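Long-range contacts in carbonic anhydrase (Porphyridium purpureum, PDB 1DDZ), which probably catalyses the reversible, zinc-dependent hydration of carbon dioxide to hydrogencarbonate and a proton: residues 453-458 and 479-484; 365-370 and 446-451; 313-318 and 341-346. All coordinates share one frame; numbering follows the deposited sequence.

Along the chain the contacts come in series: contact 3 closes first, then contact 2, then contact 1. All three border the second five-stranded mixed beta-sheet, built from strands between 323-328 and 476-481. Contact 3 leads into one outermost strand, 346-351, and contact 1 lies at the end of the other, 476-481; their centres are about 27 Å apart. Contact 2 packs helix 361-373 against helix 449-456, which contact 1 also uses, with about 11 Å between centres; Trp-455 CH2 meets Cys-446 SG at 3.7 Å. Both touch the second subunit. Contact 3, centred about 24 Å from contact 2, instead borders the metal site of the chain's first half: Gly-344 is about 8 Å from the side chain of zinc ligand Asp-76.

Contact 1 (453-458 and 479-484); sequences DAWDAG and GVVAKA
Trp-455 lays one face of its indole over the backbone of Lys-483: Lys-483 CA sits 3.7 Å from the centroid of the six-membered ring and 11° off its normal, a CH-pi contact. Ala-484 N lies above the same face, displaced toward the rim. From there the lysine side chain slides past the tryptophan in the opposite direction. Lys-483 CG is anti to the backbone N (chi1 -164°) and approaches Trp-455 CG at 3.8 Å; the extended remainder brings Lys-483 CE to 3.3 Å from Trp-455 O. Trp-455 O already accepts from Gly-458 N at 2.7 Å in the Schellman motif that ends the helix. Val-481 crosses the indole at about a right angle, Val-481 CG1 lying 3.7 Å from Trp-455 CH2. Trp-455 NE1 comes within 3.2 Å of Ala-482 O, but the angle is too poor for a hydrogen bond; NE1 donates instead to Leu-461 O, which helps hold the ring's rotation. Nearby, Asp-456 forms a salt bridge with Arg-398 of the second subunit.

The indole thus ties the end of helix 449-456 to the chain leaving strand 476-481, outermost in this chain's sheet. It also touches Val-463 of the adjacent strand 462-468, while Val-481 packs on Phe-17 and Leu-20 of helix 12-25.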
loop_
_atom_site.group_PDB
_atom_site.type_symbol
_atom_site.label_atom_id
_atom_site.label_comp_id
_atom_site.label_asym_id
_atom_site.label_seq_id
_atom_site.Cartn_x
_atom_site.Cartn_y
_atom_site.Cartn_z
ATOM N N ASP A 453 -1.666 1.299 -21.999
ATOM C CA ASP A 453 -0.439 1.053 -22.764
ATOM C C ASP A 453 -0.615 -0.143 -23.684
ATOM O O ASP A 453 -0.275 -0.091 -24.867
ATOM C CB ASP A 453 0.743 0.770 -21.835
ATOM C CG ASP A 453 1.298 2.022 -21.191
ATOM O OD1 ASP A 453 0.893 3.137 -21.581
ATOM O OD2 ASP A 453 2.142 1.897 -20.277
ATOM N N ALA A 454 -1.167 -1.223 -23.147
ATOM C CA ALA A 454 -1.368 -2.416 -23.949
ATOM C C ALA A 454 -2.273 -2.122 -25.125
ATOM O O ALA A 454 -1.982 -2.535 -26.250
ATOM C CB ALA A 454 -1.951 -3.531 -23.109
ATOM N N TRP A 455 -3.365 -1.400 -24.871
ATOM C CA TRP A 455 -4.322 -1.071 -25.926
ATOM C C TRP A 455 -3.712 -0.247 -27.027
ATOM O O TRP A 455 -3.743 -0.652 -28.194
ATOM C CB TRP A 455 -5.557 -0.352 -25.380
ATOM C CG TRP A 455 -6.568 -1.293 -24.846
ATOM C CD1 TRP A 455 -6.665 -2.635 -25.109
ATOM C CD2 TRP A 455 -7.645 -0.980 -23.970
ATOM N NE1 TRP A 455 -7.735 -3.169 -24.454
ATOM C CE2 TRP A 455 -8.363 -2.178 -23.747
ATOM C CE3 TRP A 455 -8.084 0.201 -23.357
ATOM C CZ2 TRP A 455 -9.497 -2.233 -22.940
ATOM C CZ3 TRP A 455 -9.212 0.148 -22.555
ATOM C CH2 TRP A 455 -9.909 -1.065 -22.355
ATOM N N ASP A 456 -3.141 0.906 -26.688
ATOM C CA ASP A 456 -2.570 1.698 -27.756
ATOM C C ASP A 456 -1.255 1.125 -28.318
ATOM O O ASP A 456 -0.622 1.719 -29.188
ATOM C CB ASP A 456 -2.553 3.202 -27.437
ATOM C CG ASP A 456 -1.822 3.525 -26.186
ATOM O OD1 ASP A 456 -2.276 4.431 -25.458
ATOM O OD2 ASP A 456 -0.778 2.898 -25.941
ATOM N N ALA A 457 -0.878 -0.053 -27.821
ATOM C CA ALA A 457 0.282 -0.790 -28.307
ATOM C C ALA A 457 -0.285 -1.833 -29.281
ATOM O O ALA A 457 0.454 -2.646 -29.844
ATOM C CB ALA A 457 0.996 -1.497 -27.167
ATOM N N GLY A 458 -1.612 -1.838 -29.427
ATOM C CA GLY A 458 -2.288 -2.766 -30.322
ATOM C C GLY A 458 -2.367 -4.199 -29.830
ATOM O O GLY A 458 -2.533 -5.124 -30.624
ATOM N N GLY A 479 -20.753 -6.281 -18.624
ATOM C CA GLY A 479 -20.192 -5.448 -19.662
ATOM C C GLY A 479 -18.836 -5.967 -20.106
ATOM O O GLY A 479 -18.215 -6.779 -19.420
ATOM N N VAL A 480 -18.396 -5.536 -21.280
ATOM C CA VAL A 480 -17.105 -5.931 -21.804
ATOM C C VAL A 480 -16.577 -4.717 -22.558
ATOM O O VAL A 480 -17.373 -3.920 -23.055
ATOM C CB VAL A 480 -17.238 -7.135 -22.728
ATOM C CG1 VAL A 480 -17.945 -6.752 -23.994
ATOM C CG2 VAL A 480 -15.870 -7.721 -23.017
ATOM N N VAL A 481 -15.264 -4.495 -22.521
ATOM C CA VAL A 481 -14.646 -3.367 -23.219
ATOM C C VAL A 481 -13.442 -3.926 -23.942
ATOM O O VAL A 481 -12.561 -4.540 -23.329
ATOM C CB VAL A 481 -14.133 -2.277 -22.260
ATOM C CG1 VAL A 481 -13.541 -1.124 -23.059
ATOM C CG2 VAL A 481 -15.211 -1.769 -21.362
ATOM N N ALA A 482 -13.408 -3.747 -25.252
ATOM C CA ALA A 482 -12.294 -4.236 -26.056
ATOM C C ALA A 482 -11.219 -3.185 -26.254
ATOM O O ALA A 482 -10.092 -3.513 -26.572
ATOM C CB ALA A 482 -12.788 -4.723 -27.401
ATOM N N LYS A 483 -11.588 -1.919 -26.171
ATOM C CA LYS A 483 -10.615 -0.849 -26.324
ATOM C C LYS A 483 -11.343 0.470 -26.203
ATOM O O LYS A 483 -12.392 0.653 -26.800
ATOM C CB LYS A 483 -9.930 -0.925 -27.684
ATOM C CG LYS A 483 -8.658 -0.106 -27.782
ATOM C CD LYS A 483 -8.092 -0.158 -29.191
ATOM C CE LYS A 483 -6.692 0.431 -29.244
ATOM N NZ LYS A 483 -6.187 0.558 -30.646
ATOM N N ALA A 484 -10.766 1.383 -25.438
ATOM C CA ALA A 484 -11.351 2.688 -25.217
ATOM C C ALA A 484 -10.269 3.609 -24.648
ATOM O O ALA A 484 -9.735 3.390 -23.555
ATOM C CB ALA A 484 -12.535 2.575 -24.255
#

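Contact 2 (365-370 and 446-451); sequences SVLQYA and CATSIV
Gln-368 presents its aliphatic root, not its flat carboxamide, to Ile-450, whose CD1 lies 3.7 Å from Gln-368 CB. This joins two helices in the alpha-beta-alpha fold of a beta-class carbonic anhydrase, one of them beginning at an N-cap, Thr-448. With CG anti to the backbone N (chi1 -177°) and the chain extended, the amide of Gln-368 is carried away to three hydrogen bonds: OE1 accepts from Ile-148 N, and NE2 donates to Gln-372 OE1 and Leu-145 O. The ring of Tyr-369, whose CB points away from the partner helix, meets the Phe-347 ring with the planes at about 20°.

Ile-450 reaches across to the other helix, its CG2 3.9 Å from Gln-368 CA. Leu-367 reaches back and is covered more than any other residue here. Leu-367 CD1 packs against Ile-450 CD1 at 4.0 Å, and Leu-367 CD2 lies more loosely, 4.4 Å from Val-451 CG2. Leu-367 also touches Leu-324 of strand 323-328, so it sits between the sheet and helix 449-456.

Thr-448 and Leu-367 meet tip to tip, with Leu-367 CD1 3.5 Å from Thr-448 OG1. This buried hydroxyl donates to Val-445 O of the preceding helix. In its capping bond Thr-448 OG1 accepts from Val-451 N at 3.1 Å, with a nearly straight N-H...O angle of 165°.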
loop_
_atom_site.group_PDB
_atom_site.type_symbol
_atom_site.label_atom_id
_atom_site.label_comp_id
_atom_site.label_asym_id
_atom_site.label_seq_id
_atom_site.Cartn_x
_atom_site.Cartn_y
_atom_site.Cartn_z
ATOM N N SER A 365 0.328 -5.034 -9.418
ATOM C CA SER A 365 1.401 -6.000 -9.665
ATOM C C SER A 365 0.888 -7.233 -10.392
ATOM O O SER A 365 1.528 -7.712 -11.324
ATOM C CB SER A 365 2.107 -6.363 -8.350
ATOM O OG SER A 365 2.715 -5.197 -7.780
ATOM N N VAL A 366 -0.270 -7.748 -9.980
ATOM C CA VAL A 366 -0.860 -8.920 -10.646
ATOM C C VAL A 366 -1.262 -8.535 -12.072
ATOM O O VAL A 366 -0.982 -9.278 -13.015
ATOM C CB VAL A 366 -2.121 -9.458 -9.906
ATOM C CG1 VAL A 366 -2.722 -10.600 -10.666
ATOM C CG2 VAL A 366 -1.776 -9.938 -8.503
ATOM N N LEU A 367 -1.894 -7.364 -12.219
ATOM C CA LEU A 367 -2.346 -6.843 -13.519
ATOM C C LEU A 367 -1.176 -6.726 -14.485
ATOM O O LEU A 367 -1.198 -7.302 -15.569
ATOM C CB LEU A 367 -2.965 -5.448 -13.350
ATOM C CG LEU A 367 -4.272 -5.021 -14.033
ATOM C CD1 LEU A 367 -4.220 -3.546 -14.283
ATOM C CD2 LEU A 367 -4.537 -5.760 -15.324
ATOM N N GLN A 368 -0.145 -5.997 -14.081
ATOM C CA GLN A 368 1.029 -5.812 -14.928
ATOM C C GLN A 368 1.656 -7.137 -15.328
ATOM O O GLN A 368 1.926 -7.376 -16.509
ATOM C CB GLN A 368 2.084 -4.944 -14.243
ATOM C CG GLN A 368 3.255 -4.695 -15.172
ATOM C CD GLN A 368 4.496 -4.240 -14.461
ATOM O OE1 GLN A 368 4.610 -4.370 -13.243
ATOM N NE2 GLN A 368 5.447 -3.711 -15.219
ATOM N N TYR A 369 1.870 -8.004 -14.342
ATOM C CA TYR A 369 2.453 -9.305 -14.605
ATOM C C TYR A 369 1.642 -10.083 -15.662
ATOM O O TYR A 369 2.207 -10.651 -16.596
ATOM C CB TYR A 369 2.553 -10.112 -13.313
ATOM C CG TYR A 369 3.311 -11.414 -13.513
ATOM C CD1 TYR A 369 4.699 -11.437 -13.442
ATOM C CD2 TYR A 369 2.649 -12.605 -13.795
ATOM C CE1 TYR A 369 5.411 -12.599 -13.651
ATOM C CE2 TYR A 369 3.356 -13.787 -14.006
ATOM C CZ TYR A 369 4.744 -13.776 -13.926
ATOM O OH TYR A 369 5.469 -14.933 -14.131
ATOM N N ALA A 370 0.315 -10.072 -15.532
ATOM C CA ALA A 370 -0.564 -10.791 -16.459
ATOM C C ALA A 370 -0.673 -10.164 -17.837
ATOM O O ALA A 370 -0.563 -10.843 -18.847
ATOM C CB ALA A 370 -1.954 -10.922 -15.850
ATOM N N CYS A 446 -9.584 -0.618 -16.776
ATOM C CA CYS A 446 -9.500 -0.036 -18.114
ATOM C C CYS A 446 -8.703 1.265 -18.089
ATOM O O CYS A 446 -7.981 1.594 -19.042
ATOM C CB CYS A 446 -10.899 0.247 -18.663
ATOM S SG CYS A 446 -11.815 -1.242 -19.140
ATOM N N ALA A 447 -8.842 1.995 -16.988
ATOM C CA ALA A 447 -8.162 3.255 -16.803
ATOM C C ALA A 447 -6.700 3.135 -16.315
ATOM O O ALA A 447 -5.998 4.133 -16.292
ATOM C CB ALA A 447 -8.985 4.149 -15.869
ATOM N N THR A 448 -6.225 1.940 -15.982
ATOM C CA THR A 448 -4.839 1.806 -15.531
ATOM C C THR A 448 -3.845 2.065 -16.664
ATOM O O THR A 448 -4.095 1.703 -17.813
ATOM C CB THR A 448 -4.521 0.401 -14.993
ATOM O OG1 THR A 448 -4.668 -0.555 -16.046
ATOM C CG2 THR A 448 -5.415 0.036 -13.823
ATOM N N SER A 449 -2.675 2.603 -16.328
ATOM C CA SER A 449 -1.635 2.849 -17.332
ATOM C C SER A 449 -1.295 1.545 -18.051
ATOM O O SER A 449 -1.011 1.530 -19.244
ATOM C CB SER A 449 -0.377 3.413 -16.655
ATOM O OG SER A 449 0.050 2.557 -15.606
ATOM N N ILE A 450 -1.440 0.442 -17.329
ATOM C CA ILE A 450 -1.148 -0.909 -17.819
ATOM C C ILE A 450 -2.042 -1.327 -18.985
ATOM O O ILE A 450 -1.554 -1.739 -20.029
ATOM C CB ILE A 450 -1.250 -1.930 -16.639
ATOM C CG1 ILE A 450 -0.235 -1.560 -15.548
ATOM C CG2 ILE A 450 -1.044 -3.341 -17.126
ATOM C CD1 ILE A 450 -0.419 -2.267 -14.202
ATOM N N VAL A 451 -3.356 -1.188 -18.832
ATOM C CA VAL A 451 -4.282 -1.561 -19.902
ATOM C C VAL A 451 -4.246 -0.531 -21.037
ATOM O O VAL A 451 -4.309 -0.902 -22.193
ATOM C CB VAL A 451 -5.734 -1.771 -19.366
ATOM C CG1 VAL A 451 -6.713 -2.009 -20.496
ATOM C CG2 VAL A 451 -5.757 -2.948 -18.451
#

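Contact 3 (313-318 and 341-346); sequences SNLAHT and LPAGEV
Thr-318 overlaps Ala-343, Gly-344 and Glu-345 of a type II beta turn (Pro-342 to Glu-345), its two branches doing different work. OG1, anti to the backbone N (chi1 -180°), meets Glu-345, and the two side chains cross obliquely. Thr-318 OG1 donates weakly to Glu-345 OE2 at 3.4 Å. Thr-318 OG1 also lies 3.0 Å from Glu-345 CG, a tight approach. Thr-318 CG2, turned between the backbone N and the carbonyl carbon, approaches two turn carbonyls: Ala-343 O at 3.9 Å and Gly-344 O at 4.0 Å.

The turn is closed by Glu-345 N bonding to Pro-342 O at 3.1 Å. Gly-344, at its third position with phi 104°, has no CB to intrude upon the threonine methyl; a CB at these backbone angles would also press on the carbonyl O of Ala-343, which alone would require glycine. Alongside, Leu-315 CD1 lies 3.9 Å from Ala-343 CB, a purely apolar touch from the last turn of helix 311-315. Asn-314 O accepts from both His-317 N and Thr-318 N as the helix gives way to the loop.

An alanine in place of Thr-318 would lack OG1 and CG2, and would probably leave Glu-345 OE2 without this donor and open a gap beside the Ala-343 and Gly-344 carbonyls.

Leu-315 also touches Val-79, and Thr-318 touches Arg-78, close in sequence to the zinc ligand Asp-76. With one weak polar bond beside methyl-to-carbonyl and methyl-to-methyl contacts, this surface joint is probably held more by van der Waals contact than by charge, and the Glu-345 carboxylate is likely to be only lightly held by the threonine.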
loop_
_atom_site.group_PDB
_atom_site.type_symbol
_atom_site.label_atom_id
_atom_site.label_comp_id
_atom_site.label_asym_id
_atom_site.label_seq_id
_atom_site.Cartn_x
_atom_site.Cartn_y
_atom_site.Cartn_z
ATOM N N SER A 313 0.865 -34.889 -13.241
ATOM C CA SER A 313 1.838 -34.618 -14.298
ATOM C C SER A 313 1.181 -33.738 -15.370
ATOM O O SER A 313 1.803 -32.825 -15.918
ATOM C CB SER A 313 2.369 -35.929 -14.901
ATOM O OG SER A 313 1.364 -36.602 -15.649
ATOM N N ASN A 314 -0.079 -34.022 -15.675
ATOM C CA ASN A 314 -0.825 -33.221 -16.645
ATOM C C ASN A 314 -0.975 -31.817 -16.070
ATOM O O ASN A 314 -0.731 -30.824 -16.749
ATOM C CB ASN A 314 -2.221 -33.801 -16.891
ATOM C CG ASN A 314 -2.198 -35.106 -17.682
ATOM O OD1 ASN A 314 -3.173 -35.869 -17.639
ATOM N ND2 ASN A 314 -1.107 -35.365 -18.425
ATOM N N LEU A 315 -1.346 -31.754 -14.796
ATOM C CA LEU A 315 -1.507 -30.498 -14.080
ATOM C C LEU A 315 -0.230 -29.680 -14.236
ATOM O O LEU A 315 -0.279 -28.463 -14.391
ATOM C CB LEU A 315 -1.712 -30.802 -12.603
ATOM C CG LEU A 315 -2.586 -29.884 -11.768
ATOM C CD1 LEU A 315 -4.028 -29.948 -12.264
ATOM C CD2 LEU A 315 -2.501 -30.340 -10.327
ATOM N N ALA A 316 0.910 -30.365 -14.218
ATOM C CA ALA A 316 2.217 -29.730 -14.348
ATOM C C ALA A 316 2.620 -29.355 -15.778
ATOM O O ALA A 316 3.718 -28.836 -16.006
ATOM C CB ALA A 316 3.278 -30.616 -13.740
ATOM N N HIS A 317 1.739 -29.598 -16.740
ATOM C CA HIS A 317 2.032 -29.293 -18.136
ATOM C C HIS A 317 1.199 -28.149 -18.686
ATOM O O HIS A 317 1.618 -27.500 -19.652
ATOM C CB HIS A 317 1.816 -30.529 -19.018
ATOM C CG HIS A 317 2.835 -31.606 -18.825
ATOM N ND1 HIS A 317 4.168 -31.339 -18.571
ATOM C CD2 HIS A 317 2.729 -32.955 -18.868
ATOM C CE1 HIS A 317 4.832 -32.476 -18.472
ATOM N NE2 HIS A 317 3.981 -33.471 -18.647
ATOM N N THR A 318 0.033 -27.905 -18.075
ATOM C CA THR A 318 -0.890 -26.849 -18.513
ATOM C C THR A 318 -0.191 -25.562 -18.981
ATOM O O THR A 318 0.732 -25.048 -18.339
ATOM C CB THR A 318 -1.985 -26.545 -17.454
ATOM O OG1 THR A 318 -2.860 -25.516 -17.935
ATOM C CG2 THR A 318 -1.365 -26.114 -16.165
ATOM N N LEU A 341 -12.484 -24.501 -17.225
ATOM C CA LEU A 341 -11.093 -24.588 -17.674
ATOM C C LEU A 341 -10.271 -25.350 -16.665
ATOM O O LEU A 341 -10.512 -25.279 -15.469
ATOM C CB LEU A 341 -10.447 -23.206 -17.819
ATOM C CG LEU A 341 -10.872 -22.225 -18.905
ATOM C CD1 LEU A 341 -9.919 -21.042 -18.878
ATOM C CD2 LEU A 341 -10.852 -22.890 -20.266
ATOM N N PRO A 342 -9.210 -26.004 -17.138
ATOM C CA PRO A 342 -8.283 -26.794 -16.330
ATOM C C PRO A 342 -7.613 -25.956 -15.262
ATOM O O PRO A 342 -7.319 -24.768 -15.465
ATOM C CB PRO A 342 -7.265 -27.257 -17.360
ATOM C CG PRO A 342 -8.097 -27.397 -18.589
ATOM C CD PRO A 342 -8.892 -26.134 -18.566
ATOM N N ALA A 343 -7.382 -26.580 -14.116
ATOM C CA ALA A 343 -6.729 -25.913 -12.999
ATOM C C ALA A 343 -5.400 -25.333 -13.482
ATOM O O ALA A 343 -4.540 -26.077 -13.948
ATOM C CB ALA A 343 -6.491 -26.914 -11.872
ATOM N N GLY A 344 -5.259 -24.012 -13.437
ATOM C CA GLY A 344 -4.009 -23.423 -13.875
ATOM C C GLY A 344 -4.016 -22.758 -15.233
ATOM O O GLY A 344 -2.965 -22.416 -15.777
ATOM N N GLU A 345 -5.186 -22.601 -15.822
ATOM C CA GLU A 345 -5.217 -21.912 -17.093
ATOM C C GLU A 345 -5.710 -20.505 -16.869
ATOM O O GLU A 345 -5.838 -19.725 -17.798
ATOM C CB GLU A 345 -6.030 -22.667 -18.120
ATOM C CG GLU A 345 -5.247 -23.840 -18.658
ATOM C CD GLU A 345 -5.931 -24.550 -19.796
ATOM O OE1 GLU A 345 -7.031 -24.114 -20.209
ATOM O OE2 GLU A 345 -5.356 -25.554 -20.280
ATOM N N VAL A 346 -5.953 -20.173 -15.605
ATOM C CA VAL A 346 -6.377 -18.833 -15.238
ATOM C C VAL A 346 -5.533 -18.317 -14.066
ATOM O O VAL A 346 -5.241 -19.056 -13.127
ATOM C CB VAL A 346 -7.954 -18.679 -15.046
ATOM C CG1 VAL A 346 -8.681 -19.978 -15.256
ATOM C CG2 VAL A 346 -8.310 -18.059 -13.745
#